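PDB 2WOL: clavulanic acid biosynthesis oligopeptide binding protein 2 from Streptomyces clavuligerus, which probably binds oligopeptides as an extracellular solute-binding protein and belongs to the biosynthetic pathway of the beta-lactamase inhibitor clavulanic acid. Local coordinates for residues P71-P74 against G75-L79; T113-T116 against S117-R121; E411-R415 against V416-L420; R511-E514 against R515-E519. One frame throughout, in Å; residues are numbered along the deposited sequence.

Contact 1: P71-P74 against G75-L79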
ATOM      1  N   PRO A  71      -9.644   6.869  10.223  1.00 10.01           N
ATOM      2  CA  PRO A  71     -10.357   8.097  10.555  1.00 10.51           C
ATOM      3  C   PRO A  71      -9.906   9.272   9.699  1.00 10.61           C
ATOM      4  O   PRO A  71      -8.842   9.219   9.062  1.00 10.84           O
ATOM      5  CB  PRO A  71     -10.014   8.319  12.033  1.00 10.91           C
ATOM      6  CG  PRO A  71      -8.741   7.611  12.246  1.00 11.15           C
ATOM      7  CD  PRO A  71      -8.737   6.436  11.302  1.00  9.91           C
ATOM      8  N   THR A  72     -10.732  10.310   9.668  1.00 10.66           N
ATOM      9  CA  THR A  72     -10.423  11.521   8.918  1.00 11.28           C
ATOM     10  C   THR A  72      -9.518  12.396   9.787  1.00 11.59           C
ATOM     11  O   THR A  72      -9.977  13.273  10.518  1.00 11.99           O
ATOM     12  CB  THR A  72     -11.718  12.235   8.477  1.00 11.31           C
ATOM     13  OG1 THR A  72     -12.527  11.305   7.744  1.00 12.59           O
ATOM     14  CG2 THR A  72     -11.424  13.442   7.590  1.00 11.72           C
ATOM     15  N   ASP A  73      -8.219  12.118   9.708  1.00 11.81           N
ATOM     16  CA  ASP A  73      -7.240  12.672  10.637  1.00 12.27           C
ATOM     17  C   ASP A  73      -5.862  12.675   9.981  1.00 12.45           C
ATOM     18  O   ASP A  73      -5.373  11.621   9.575  1.00 12.21           O
ATOM     19  CB  ASP A  73      -7.217  11.814  11.912  1.00 12.71           C
ATOM     20  CG  ASP A  73      -6.501  12.485  13.088  1.00 14.22           C
ATOM     21  OD1 ASP A  73      -5.648  13.379  12.886  1.00 16.56           O
ATOM     22  OD2 ASP A  73      -6.798  12.092  14.236  1.00 17.51           O
ATOM     23  N   PRO A  74      -5.237  13.865   9.865  1.00 12.61           N
ATOM     24  CA  PRO A  74      -3.877  13.964   9.330  1.00 12.75           C
ATOM     25  C   PRO A  74      -2.788  13.450  10.274  1.00 12.71           C
ATOM     26  O   PRO A  74      -1.662  13.207   9.833  1.00 12.88           O
ATOM     27  CB  PRO A  74      -3.699  15.470   9.108  1.00 12.67           C
ATOM     28  CG  PRO A  74      -4.619  16.107  10.064  1.00 13.43           C
ATOM     29  CD  PRO A  74      -5.800  15.192  10.181  1.00 12.77           C
ATOM     30  N   GLY A  75      -3.123  13.295  11.554  1.00 12.89           N
ATOM     31  CA  GLY A  75      -2.158  12.858  12.562  1.00 13.29           C
ATOM     32  C   GLY A  75      -2.014  11.349  12.688  1.00 13.61           C
ATOM     33  O   GLY A  75      -2.667  10.600  11.961  1.00 13.35           O
ATOM     34  N   PRO A  76      -1.157  10.888  13.624  1.00 13.67           N
ATOM     35  CA  PRO A  76      -0.882   9.461  13.851  1.00 13.67           C
ATOM     36  C   PRO A  76      -2.128   8.601  14.091  1.00 13.42           C
ATOM     37  O   PRO A  76      -2.111   7.409  13.774  1.00 13.38           O
ATOM     38  CB  PRO A  76       0.012   9.469  15.098  1.00 13.72           C
ATOM     39  CG  PRO A  76       0.676  10.805  15.069  1.00 14.19           C
ATOM     40  CD  PRO A  76      -0.369  11.743  14.532  1.00 13.93           C
ATOM     41  N   ALA A  77      -3.190   9.189  14.642  1.00 13.07           N
ATOM     42  CA  ALA A  77      -4.446   8.458  14.846  1.00 12.87           C
ATOM     43  C   ALA A  77      -5.055   7.985  13.528  1.00 12.47           C
ATOM     44  O   ALA A  77      -5.841   7.036  13.508  1.00 12.48           O
ATOM     45  CB  ALA A  77      -5.449   9.298  15.630  1.00 13.02           C
ATOM     46  N   GLY A  78      -4.680   8.643  12.430  1.00 11.82           N
ATOM     47  CA  GLY A  78      -5.109   8.220  11.095  1.00 11.17           C
ATOM     48  C   GLY A  78      -4.702   6.799  10.738  1.00 10.81           C
ATOM     49  O   GLY A  78      -5.286   6.195   9.839  1.00 10.67           O
ATOM     50  N   LEU A  79      -3.710   6.264  11.450  1.00 10.50           N
ATOM     51  CA  LEU A  79      -3.208   4.910  11.209  1.00 10.71           C
ATOM     52  C   LEU A  79      -3.990   3.841  11.968  1.00 10.42           C
ATOM     53  O   LEU A  79      -3.777   2.648  11.753  1.00 10.34           O
ATOM     54  CB  LEU A  79      -1.727   4.812  11.587  1.00 10.76           C
ATOM     55  CG  LEU A  79      -0.790   5.822  10.921  1.00 11.64           C
ATOM     56  CD1 LEU A  79       0.554   5.852  11.638  1.00 13.53           C
ATOM     57  CD2 LEU A  79      -0.613   5.484   9.458  1.00 12.24           C
TER

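Contact 2: T113-T116 against S117-R121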
ATOM      1  N   THR A 113     -32.354  -0.490   0.157  1.00 14.53           N
ATOM      2  CA  THR A 113     -32.433  -1.772   0.866  1.00 14.15           C
ATOM      3  C   THR A 113     -31.496  -1.796   2.087  1.00 13.97           C
ATOM      4  O   THR A 113     -30.509  -1.058   2.120  1.00 13.68           O
ATOM      5  CB  THR A 113     -32.133  -2.963  -0.075  1.00 14.30           C
ATOM      6  OG1 THR A 113     -30.782  -2.884  -0.542  1.00 14.18           O
ATOM      7  CG2 THR A 113     -33.084  -2.970  -1.268  1.00 14.74           C
ATOM      8  N   PRO A 114     -31.809  -2.628   3.102  1.00 13.71           N
ATOM      9  CA  PRO A 114     -31.061  -2.622   4.362  1.00 13.55           C
ATOM     10  C   PRO A 114     -29.677  -3.263   4.299  1.00 13.13           C
ATOM     11  O   PRO A 114     -29.483  -4.271   3.609  1.00 12.84           O
ATOM     12  CB  PRO A 114     -31.951  -3.442   5.310  1.00 13.86           C
ATOM     13  CG  PRO A 114     -33.241  -3.654   4.585  1.00 14.17           C
ATOM     14  CD  PRO A 114     -32.910  -3.607   3.142  1.00 13.69           C
ATOM     15  N   ILE A 115     -28.739  -2.675   5.038  1.00 12.78           N
ATOM     16  CA  ILE A 115     -27.425  -3.266   5.272  1.00 12.37           C
ATOM     17  C   ILE A 115     -27.498  -4.146   6.516  1.00 12.36           C
ATOM     18  O   ILE A 115     -27.879  -3.679   7.597  1.00 12.03           O
ATOM     19  CB  ILE A 115     -26.331  -2.188   5.476  1.00 12.37           C
ATOM     20  CG1 ILE A 115     -26.293  -1.227   4.284  1.00 11.85           C
ATOM     21  CG2 ILE A 115     -24.964  -2.845   5.704  1.00 12.09           C
ATOM     22  CD1 ILE A 115     -25.352  -0.041   4.454  1.00 12.36           C
ATOM     23  N   THR A 116     -27.143  -5.422   6.359  1.00 12.02           N
ATOM     24  CA  THR A 116     -27.149  -6.370   7.473  1.00 12.22           C
ATOM     25  C   THR A 116     -25.806  -7.082   7.592  1.00 11.82           C
ATOM     26  O   THR A 116     -24.986  -7.049   6.670  1.00 11.57           O
ATOM     27  CB  THR A 116     -28.271  -7.438   7.338  1.00 12.29           C
ATOM     28  OG1 THR A 116     -28.000  -8.291   6.218  1.00 13.55           O
ATOM     29  CG2 THR A 116     -29.645  -6.785   7.173  1.00 12.80           C
ATOM     30  N   SER A 117     -25.592  -7.733   8.732  1.00 11.46           N
ATOM     31  CA  SER A 117     -24.370  -8.501   8.981  1.00 11.41           C
ATOM     32  C   SER A 117     -24.150  -9.609   7.948  1.00 11.21           C
ATOM     33  O   SER A 117     -23.008  -9.938   7.622  1.00 11.31           O
ATOM     34  CB  SER A 117     -24.383  -9.081  10.392  1.00 11.62           C
ATOM     35  OG  SER A 117     -25.478  -9.969  10.564  1.00 11.76           O
ATOM     36  N   ASP A 118     -25.242 -10.167   7.426  1.00 10.86           N
ATOM     37  CA  ASP A 118     -25.172 -11.149   6.339  1.00 10.85           C
ATOM     38  C   ASP A 118     -24.406 -10.615   5.127  1.00 10.47           C
ATOM     39  O   ASP A 118     -23.748 -11.381   4.428  1.00  9.90           O
ATOM     40  CB  ASP A 118     -26.566 -11.623   5.921  0.50 11.12           C
ATOM     41  CG  ASP A 118     -27.004 -12.889   6.649  0.50 12.06           C
ATOM     42  OD1 ASP A 118     -26.317 -13.331   7.597  0.50 12.74           O
ATOM     43  OD2 ASP A 118     -28.049 -13.451   6.262  0.50 13.68           O
ATOM     44  N   ASP A 119     -24.496  -9.305   4.891  1.00  9.75           N
ATOM     45  CA  ASP A 119     -23.860  -8.674   3.731  1.00  9.64           C
ATOM     46  C   ASP A 119     -22.357  -8.533   3.926  1.00  9.57           C
ATOM     47  O   ASP A 119     -21.596  -8.561   2.950  1.00  9.26           O
ATOM     48  CB  ASP A 119     -24.458  -7.289   3.475  1.00  9.49           C
ATOM     49  CG  ASP A 119     -25.972  -7.308   3.320  1.00 10.86           C
ATOM     50  OD1 ASP A 119     -26.561  -8.391   3.093  1.00 12.12           O
ATOM     51  OD2 ASP A 119     -26.574  -6.215   3.408  1.00 12.02           O
ATOM     52  N   VAL A 120     -21.938  -8.367   5.180  1.00  9.12           N
ATOM     53  CA  VAL A 120     -20.519  -8.293   5.507  1.00  9.28           C
ATOM     54  C   VAL A 120     -19.910  -9.685   5.389  1.00  9.29           C
ATOM     55  O   VAL A 120     -18.836  -9.848   4.805  1.00  9.34           O
ATOM     56  CB  VAL A 120     -20.259  -7.689   6.912  1.00  9.20           C
ATOM     57  CG1 VAL A 120     -18.758  -7.658   7.212  1.00  9.75           C
ATOM     58  CG2 VAL A 120     -20.842  -6.288   7.008  1.00  9.61           C
ATOM     59  N   ARG A 121     -20.603 -10.690   5.922  1.00  9.21           N
ATOM     60  CA  ARG A 121     -20.158 -12.062   5.730  1.00  9.15           C
ATOM     61  C   ARG A 121     -20.082 -12.394   4.246  1.00  8.69           C
ATOM     62  O   ARG A 121     -19.114 -13.012   3.797  1.00  8.35           O
ATOM     63  CB  ARG A 121     -21.070 -13.059   6.434  1.00  9.56           C
ATOM     64  CG  ARG A 121     -20.668 -14.505   6.169  1.00 10.38           C
ATOM     65  CD  ARG A 121     -21.300 -15.441   7.154  1.00 12.05           C
ATOM     66  NE  ARG A 121     -22.731 -15.574   6.922  1.00 12.05           N
ATOM     67  CZ  ARG A 121     -23.543 -16.255   7.718  1.00 13.57           C
ATOM     68  NH1 ARG A 121     -23.058 -16.860   8.799  1.00 13.94           N
ATOM     69  NH2 ARG A 121     -24.836 -16.328   7.430  1.00 14.98           N
TER
HETATM   70  O   HOH W   1     -29.183  -7.063   3.566  1.00 14.84           O

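Contact 3: E411-R415 against V416-L420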
ATOM      1  N   GLU A 411      27.475  -0.075 -11.016  1.00 10.83           N
ATOM      2  CA  GLU A 411      28.590   0.843 -10.804  1.00 11.68           C
ATOM      3  C   GLU A 411      29.188   0.718  -9.395  1.00 11.02           C
ATOM      4  O   GLU A 411      30.413   0.694  -9.234  1.00 10.96           O
ATOM      5  CB  GLU A 411      28.139   2.281 -11.079  1.00 11.61           C
ATOM      6  CG  GLU A 411      29.260   3.310 -11.064  1.00 14.27           C
ATOM      7  CD  GLU A 411      28.798   4.705 -11.475  1.00 14.02           C
ATOM      8  OE1 GLU A 411      27.776   4.831 -12.188  1.00 18.70           O
ATOM      9  OE2 GLU A 411      29.466   5.679 -11.082  1.00 18.50           O
ATOM     10  N   SER A 412      28.319   0.628  -8.387  1.00 10.58           N
ATOM     11  CA  SER A 412      28.748   0.488  -6.993  1.00 10.30           C
ATOM     12  C   SER A 412      29.596  -0.759  -6.808  1.00 10.18           C
ATOM     13  O   SER A 412      30.691  -0.701  -6.261  1.00 10.00           O
ATOM     14  CB  SER A 412      27.538   0.395  -6.053  1.00 10.44           C
ATOM     15  OG  SER A 412      26.767   1.585  -6.043  1.00 10.42           O
ATOM     16  N   LEU A 413      29.074  -1.888  -7.279  1.00  9.98           N
ATOM     17  CA  LEU A 413      29.667  -3.188  -6.997  1.00 10.01           C
ATOM     18  C   LEU A 413      30.904  -3.488  -7.833  1.00 10.01           C
ATOM     19  O   LEU A 413      31.752  -4.279  -7.425  1.00  9.83           O
ATOM     20  CB  LEU A 413      28.619  -4.295  -7.159  1.00  9.94           C
ATOM     21  CG  LEU A 413      27.350  -4.187  -6.301  1.00 10.51           C
ATOM     22  CD1 LEU A 413      26.530  -5.462  -6.390  1.00 11.46           C
ATOM     23  CD2 LEU A 413      27.669  -3.858  -4.847  1.00 11.41           C
ATOM     24  N   ALA A 414      31.010  -2.851  -8.998  1.00 10.22           N
ATOM     25  CA  ALA A 414      32.185  -3.021  -9.863  1.00 10.37           C
ATOM     26  C   ALA A 414      33.475  -2.618  -9.148  1.00 10.72           C
ATOM     27  O   ALA A 414      34.551  -3.127  -9.460  1.00 10.98           O
ATOM     28  CB  ALA A 414      32.022  -2.229 -11.151  1.00 10.72           C
ATOM     29  N   ARG A 415      33.352  -1.721  -8.172  1.00 10.62           N
ATOM     30  CA  ARG A 415      34.498  -1.218  -7.410  1.00 11.21           C
ATOM     31  C   ARG A 415      35.216  -2.291  -6.586  1.00 11.48           C
ATOM     32  O   ARG A 415      36.380  -2.108  -6.216  1.00 11.99           O
ATOM     33  CB  ARG A 415      34.064  -0.065  -6.501  1.00 11.15           C
ATOM     34  CG  ARG A 415      33.496   1.130  -7.252  1.00 11.24           C
ATOM     35  CD  ARG A 415      33.022   2.221  -6.303  1.00 10.93           C
ATOM     36  NE  ARG A 415      31.961   1.744  -5.415  1.00 10.14           N
ATOM     37  CZ  ARG A 415      31.525   2.393  -4.340  1.00  9.76           C
ATOM     38  NH1 ARG A 415      32.056   3.563  -3.993  1.00 10.79           N
ATOM     39  NH2 ARG A 415      30.555   1.867  -3.601  1.00  9.88           N
ATOM     40  N   VAL A 416      34.527  -3.395  -6.298  1.00 11.42           N
ATOM     41  CA  VAL A 416      35.117  -4.513  -5.551  1.00 11.76           C
ATOM     42  C   VAL A 416      35.124  -5.809  -6.378  1.00 11.84           C
ATOM     43  O   VAL A 416      35.220  -6.913  -5.836  1.00 12.09           O
ATOM     44  CB  VAL A 416      34.432  -4.719  -4.168  1.00 11.64           C
ATOM     45  CG1 VAL A 416      34.659  -3.505  -3.274  1.00 11.86           C
ATOM     46  CG2 VAL A 416      32.937  -5.008  -4.323  1.00 11.76           C
ATOM     47  N   GLY A 417      35.021  -5.661  -7.697  1.00 11.90           N
ATOM     48  CA  GLY A 417      35.133  -6.797  -8.610  1.00 12.09           C
ATOM     49  C   GLY A 417      33.880  -7.635  -8.766  1.00 12.50           C
ATOM     50  O   GLY A 417      33.931  -8.736  -9.319  1.00 12.31           O
ATOM     51  N   ILE A 418      32.752  -7.129  -8.275  1.00 12.47           N
ATOM     52  CA  ILE A 418      31.473  -7.782  -8.521  1.00 12.63           C
ATOM     53  C   ILE A 418      30.934  -7.231  -9.835  1.00 13.17           C
ATOM     54  O   ILE A 418      30.520  -6.070  -9.910  1.00 13.31           O
ATOM     55  CB  ILE A 418      30.472  -7.587  -7.358  1.00 12.55           C
ATOM     56  CG1 ILE A 418      31.067  -8.138  -6.055  1.00 11.97           C
ATOM     57  CG2 ILE A 418      29.148  -8.276  -7.681  1.00 12.56           C
ATOM     58  CD1 ILE A 418      30.301  -7.763  -4.785  1.00 12.35           C
ATOM     59  N   GLU A 419      30.970  -8.075 -10.865  1.00 13.76           N
ATOM     60  CA  GLU A 419      30.625  -7.677 -12.227  1.00 14.53           C
ATOM     61  C   GLU A 419      29.200  -8.100 -12.538  1.00 13.86           C
ATOM     62  O   GLU A 419      28.916  -9.287 -12.715  1.00 13.54           O
ATOM     63  CB  GLU A 419      31.579  -8.321 -13.238  1.00 14.47           C
ATOM     64  CG  GLU A 419      33.052  -8.000 -13.035  1.00 16.49           C
ATOM     65  CD  GLU A 419      33.949  -8.805 -13.964  1.00 17.03           C
ATOM     66  OE1 GLU A 419      33.488  -9.185 -15.065  1.00 21.34           O
ATOM     67  OE2 GLU A 419      35.114  -9.058 -13.590  1.00 22.04           O
ATOM     68  N   LEU A 420      28.307  -7.120 -12.606  1.00 13.53           N
ATOM     69  CA  LEU A 420      26.904  -7.396 -12.864  1.00 13.42           C
ATOM     70  C   LEU A 420      26.502  -7.050 -14.281  1.00 13.57           C
ATOM     71  O   LEU A 420      26.973  -6.066 -14.852  1.00 13.69           O
ATOM     72  CB  LEU A 420      26.009  -6.611 -11.904  1.00 13.63           C
ATOM     73  CG  LEU A 420      26.157  -6.786 -10.395  1.00 13.54           C
ATOM     74  CD1 LEU A 420      25.048  -6.008  -9.708  1.00 13.40           C
ATOM     75  CD2 LEU A 420      26.108  -8.249  -9.999  1.00 13.90           C
TER

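Contact 4: R511-E514 against R515-E519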
ATOM      1  N   ARG A 511      11.092  -5.290  16.304  1.00 10.21           N
ATOM      2  CA  ARG A 511      12.471  -4.821  16.206  1.00 10.31           C
ATOM      3  C   ARG A 511      13.457  -5.979  16.129  1.00 10.18           C
ATOM      4  O   ARG A 511      14.435  -5.913  15.384  1.00  9.99           O
ATOM      5  CB  ARG A 511      12.819  -3.884  17.363  1.00 10.62           C
ATOM      6  CG  ARG A 511      12.170  -2.533  17.220  1.00 11.92           C
ATOM      7  CD  ARG A 511      12.388  -1.647  18.417  1.00 14.12           C
ATOM      8  NE  ARG A 511      11.919  -0.305  18.094  1.00 16.31           N
ATOM      9  CZ  ARG A 511      11.729   0.673  18.973  1.00 18.80           C
ATOM     10  NH1 ARG A 511      11.953   0.475  20.266  1.00 19.65           N
ATOM     11  NH2 ARG A 511      11.301   1.854  18.548  1.00 19.68           N
ATOM     12  N   ALA A 512      13.187  -7.044  16.885  1.00 10.07           N
ATOM     13  CA  ALA A 512      13.995  -8.258  16.813  1.00 10.13           C
ATOM     14  C   ALA A 512      13.866  -8.934  15.443  1.00 10.09           C
ATOM     15  O   ALA A 512      14.858  -9.412  14.890  1.00 10.85           O
ATOM     16  CB  ALA A 512      13.622  -9.229  17.928  1.00 10.23           C
ATOM     17  N   VAL A 513      12.650  -8.971  14.900  1.00  9.80           N
ATOM     18  CA  VAL A 513      12.441  -9.498  13.546  1.00  9.47           C
ATOM     19  C   VAL A 513      13.279  -8.730  12.526  1.00  9.08           C
ATOM     20  O   VAL A 513      14.012  -9.331  11.744  1.00  8.72           O
ATOM     21  CB  VAL A 513      10.954  -9.465  13.115  1.00  9.51           C
ATOM     22  CG1 VAL A 513      10.796  -9.917  11.664  1.00  9.61           C
ATOM     23  CG2 VAL A 513      10.111 -10.341  14.033  1.00 10.10           C
ATOM     24  N   GLU A 514      13.172  -7.401  12.547  1.00  8.95           N
ATOM     25  CA  GLU A 514      13.880  -6.569  11.578  1.00  8.73           C
ATOM     26  C   GLU A 514      15.390  -6.745  11.692  1.00  8.75           C
ATOM     27  O   GLU A 514      16.089  -6.853  10.675  1.00  8.59           O
ATOM     28  CB  GLU A 514      13.515  -5.095  11.735  1.00  8.74           C
ATOM     29  CG  GLU A 514      14.106  -4.234  10.624  1.00  8.63           C
ATOM     30  CD  GLU A 514      13.825  -2.758  10.791  1.00  8.71           C
ATOM     31  OE1 GLU A 514      13.931  -2.246  11.926  1.00  9.24           O
ATOM     32  OE2 GLU A 514      13.507  -2.114   9.773  1.00  9.34           O
ATOM     33  N   ARG A 515      15.883  -6.785  12.930  1.00  8.76           N
ATOM     34  CA  ARG A 515      17.302  -7.010  13.172  1.00  9.15           C
ATOM     35  C   ARG A 515      17.757  -8.340  12.573  1.00  9.24           C
ATOM     36  O   ARG A 515      18.773  -8.393  11.883  1.00  9.48           O
ATOM     37  CB  ARG A 515      17.618  -6.950  14.672  1.00  9.67           C
ATOM     38  CG  ARG A 515      19.084  -7.206  14.989  1.00 10.77           C
ATOM     39  CD  ARG A 515      19.420  -6.895  16.440  1.00 13.38           C
ATOM     40  NE  ARG A 515      19.382  -5.459  16.718  1.00 14.79           N
ATOM     41  CZ  ARG A 515      20.417  -4.634  16.579  1.00 15.60           C
ATOM     42  NH1 ARG A 515      21.592  -5.090  16.159  1.00 15.70           N
ATOM     43  NH2 ARG A 515      20.274  -3.345  16.860  1.00 16.63           N
ATOM     44  N   ARG A 516      17.005  -9.409  12.826  1.00  9.06           N
ATOM     45  CA  ARG A 516      17.381 -10.723  12.303  1.00  9.30           C
ATOM     46  C   ARG A 516      17.375 -10.724  10.778  1.00  8.91           C
ATOM     47  O   ARG A 516      18.261 -11.304  10.160  1.00  9.04           O
ATOM     48  CB  ARG A 516      16.443 -11.808  12.833  0.33  9.32           C
ATOM     49  CG  ARG A 516      16.701 -12.192  14.273  0.33  9.81           C
ATOM     50  CD  ARG A 516      15.638 -13.141  14.779  0.33 10.77           C
ATOM     51  NE  ARG A 516      15.922 -13.611  16.133  0.33 11.54           N
ATOM     52  CZ  ARG A 516      16.583 -14.730  16.418  0.33 11.87           C
ATOM     53  NH1 ARG A 516      17.038 -15.508  15.444  0.33 12.20           N
ATOM     54  NH2 ARG A 516      16.793 -15.070  17.682  0.33 12.19           N
ATOM     55  N   VAL A 517      16.384 -10.061  10.180  1.00  8.13           N
ATOM     56  CA  VAL A 517      16.320  -9.947   8.723  1.00  8.32           C
ATOM     57  C   VAL A 517      17.565  -9.249   8.173  1.00  7.77           C
ATOM     58  O   VAL A 517      18.144  -9.697   7.189  1.00  8.24           O
ATOM     59  CB  VAL A 517      15.036  -9.225   8.247  1.00  8.23           C
ATOM     60  CG1 VAL A 517      15.090  -8.943   6.746  1.00  9.23           C
ATOM     61  CG2 VAL A 517      13.812 -10.056   8.581  1.00  8.54           C
ATOM     62  N   MET A 518      17.986  -8.165   8.825  1.00  8.00           N
ATOM     63  CA  MET A 518      19.184  -7.460   8.394  1.00  7.77           C
ATOM     64  C   MET A 518      20.455  -8.284   8.626  1.00  8.01           C
ATOM     65  O   MET A 518      21.390  -8.200   7.837  1.00  7.54           O
ATOM     66  CB  MET A 518      19.265  -6.064   9.020  1.00  7.79           C
ATOM     67  CG  MET A 518      18.232  -5.074   8.446  1.00  7.93           C
ATOM     68  SD  MET A 518      18.138  -5.010   6.634  1.00  8.21           S
ATOM     69  CE  MET A 518      19.777  -4.413   6.216  1.00  9.46           C
ATOM     70  N   GLU A 519      20.471  -9.096   9.687  1.00  8.40           N
ATOM     71  CA  GLU A 519      21.577 -10.042   9.896  1.00  8.98           C
ATOM     72  C   GLU A 519      21.716 -11.010   8.713  1.00  8.51           C
ATOM     73  O   GLU A 519      22.830 -11.335   8.295  1.00  9.03           O
ATOM     74  CB  GLU A 519      21.403 -10.816  11.208  1.00  8.82           C
ATOM     75  CG  GLU A 519      21.642  -9.977  12.456  1.00  9.43           C
ATOM     76  CD  GLU A 519      21.206 -10.667  13.742  1.00 10.81           C
ATOM     77  OE1 GLU A 519      20.717 -11.817  13.679  1.00 13.70           O
ATOM     78  OE2 GLU A 519      21.348 -10.046  14.818  1.00 13.17           O
TER

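Contact 1: P71-P74 against G75-L79
D73 turns its carboxylate toward the chain ahead and accepts the backbone N-H of G75. The bond from G75 N to D73 OD1 is 2.9 Å long, with an angle of 158° at the hydrogen. It meets the definition of an Asx turn. OD1 is approached from above the carboxylate plane. CG of D73 stands anti to the backbone N (chi1 -165°), and this aims the carboxylate at G75.

The tight part lies on the inner side of the bend. D73 O comes within 3.7 Å of G78 CA, where no side chain intervenes. The ring of P71 closes the same side, with its CG 3.2 Å from A77 O. G78 is buried. Its N-H bonds back to G75 O at 2.8 Å, which opens the short 3-10 turn 76-79.

The outer side is more open to solvent. A77 and P76 are exposed there, and A77 CB lies 3.4 Å from D73 OD2.

The bend belongs to the loop between strands 68-69 and 82-83. P71 O bonds to H545, P74 packs on Y543 and L79 on P546, so its neighbours include the segment around strand 544-545.

Contact 2: T113-T116 against S117-R121
D119 OD2 is gripped by three groups: the backbone N-H of T116, a water, and the hydroxyl of Y109 from outside the two segments. The bond from T116 N to D119 OD2 is 3.1 Å and nearly straight, 170° at the hydrogen. It arrives from well above the carboxylate plane. The water lies 2.7 Å from D119 OD2 and donates to it. CG of D119 sits beside its own backbone N (chi1 -55°), and this brings the carboxylate back over T116.

The same water ties the segments together further. It donates to P114 O at 2.8 Å and is hydrogen-bonded to T116 OG1 at 3.2 Å. P114 O also accepts a hydrogen bond from R198. The T116 hydroxyl stands between its backbone N and carbonyl carbon (chi1 67°), on the side of the D119 carboxylate.

This is the entry into helix 117-127. The backbone answers the side-chain bond in the reverse direction, with D119 N donating to T116 O at 2.9 Å. T116 and D119 are thus joined twice where the chain enters the helix. The bond from R121 N to S117 O has the alpha-helical spacing. The N-H of T116 and the nearby start of the helix would probably stabilise the negative charge of D119.

Side chains around this turn are held from several directions. S117 OG bonds to D168 O. I115 packs on Y109 and S212. V120 faces strand 171-175, where it meets I172.

Contact 3: E411-R415 against V416-L420
L413 and the chain that follows it are joined first by backbone hydrogen bonds. L413 O accepts two N-H groups, from V416 and I418, each at 3.1 Å. They reach it from opposite faces of its carbonyl plane. V416 also brings CG2 to 3.4 Å from L413 O, so this twice-bonded oxygen has a methyl against it. G417 N bonds to A414 O at 3.1 Å. The pair I418 N to L413 O and G417 N to A414 O is a Schellman motif, which ends the helix. G417 is its C-prime residue, with a positive phi of 81° that turns the chain out of the helix. A type I turn spans A414 to G417. A414 CA lies 3.5 Å from I418 O in a weak CA-H...O contact.

Apolar contacts lie on one flank. L413 CB meets I418 CB at 3.8 Å. Further out, L413 CD1 touches L420 CD1 at 3.7 Å. CG of L413 stands beside its own backbone N (chi1 -58°), which sends its branch toward I418 and L420.

One side-chain bond stiffens the helix end from within. R415 NE gives a nearly straight bond to S412 O, 2.9 Å, in the carbonyl plane and on a lone pair. The oxygen lies at the guanidinium edge. R415 NH2 goes on to A328 O and R372 O.

The turn links helix 401-414 to strand 418-425 in a beta-alpha-beta unit that starts with strand 391-398. I418 and L420 pack on F391 and A393 of that strand, and V416 packs on helix 375-384.

Contact 4: R511-E514 against R515-E519
R511 O to R515 N opens a run of four regular alpha-helical hydrogen bonds, which continues through A512 O to R516 N, V513 O to V517 N, and E514 O to M518 N, all 2.9 to 3.0 Å long. The side chains add little direct contact between the two segments. V517 makes the one apolar side-chain contact, its CG2 coming within 4.3 Å of V513 CG1. The same CG2 lies 3.3 Å from V513 O, beside the bond that this carbonyl accepts. CG1 of V517 is anti to its backbone N (chi1 172°), which leaves CG2 beside that N and against V513 O. R515 CB rests 3.4 Å from R511 O.

These residues lie in the long helix 503-520, and its apolar side is packed between other helices. V513 meets V490 and L493 of helix 488-499 and L464 of helix 460-468. V517 meets V468.

The polar groups reach elsewhere. E514 is buried, and its chain is extended beyond CG. Its carboxylate is satisfied by Q360 and by the backbone N-H groups of L351 and F352. R511 pairs with E508 and bonds to the carbonyls of A358 and H359. M518 packs on L364.

Overall arrangement
Contact 1 is a surface contact; contacts 2, 3 and 4 are partly buried. No two share a helix or strand, and none touch. Contact 1 is a loop bend closed by a carboxylate and glycines. Contacts 2 and 3 treat opposite helix ends: contact 2 opens one with a carboxylate and a water, while contact 3 closes one with backbone bonds and leucine packing. Contact 4 is helix interior, with regular backbone bonds and buried valines. Contacts 2 and 3 lie farthest apart, about 59 Å between centres, on opposite sides of the chain's centre. Contacts 1 and 2, and likewise contacts 3 and 4, have centres about 27 Å apart.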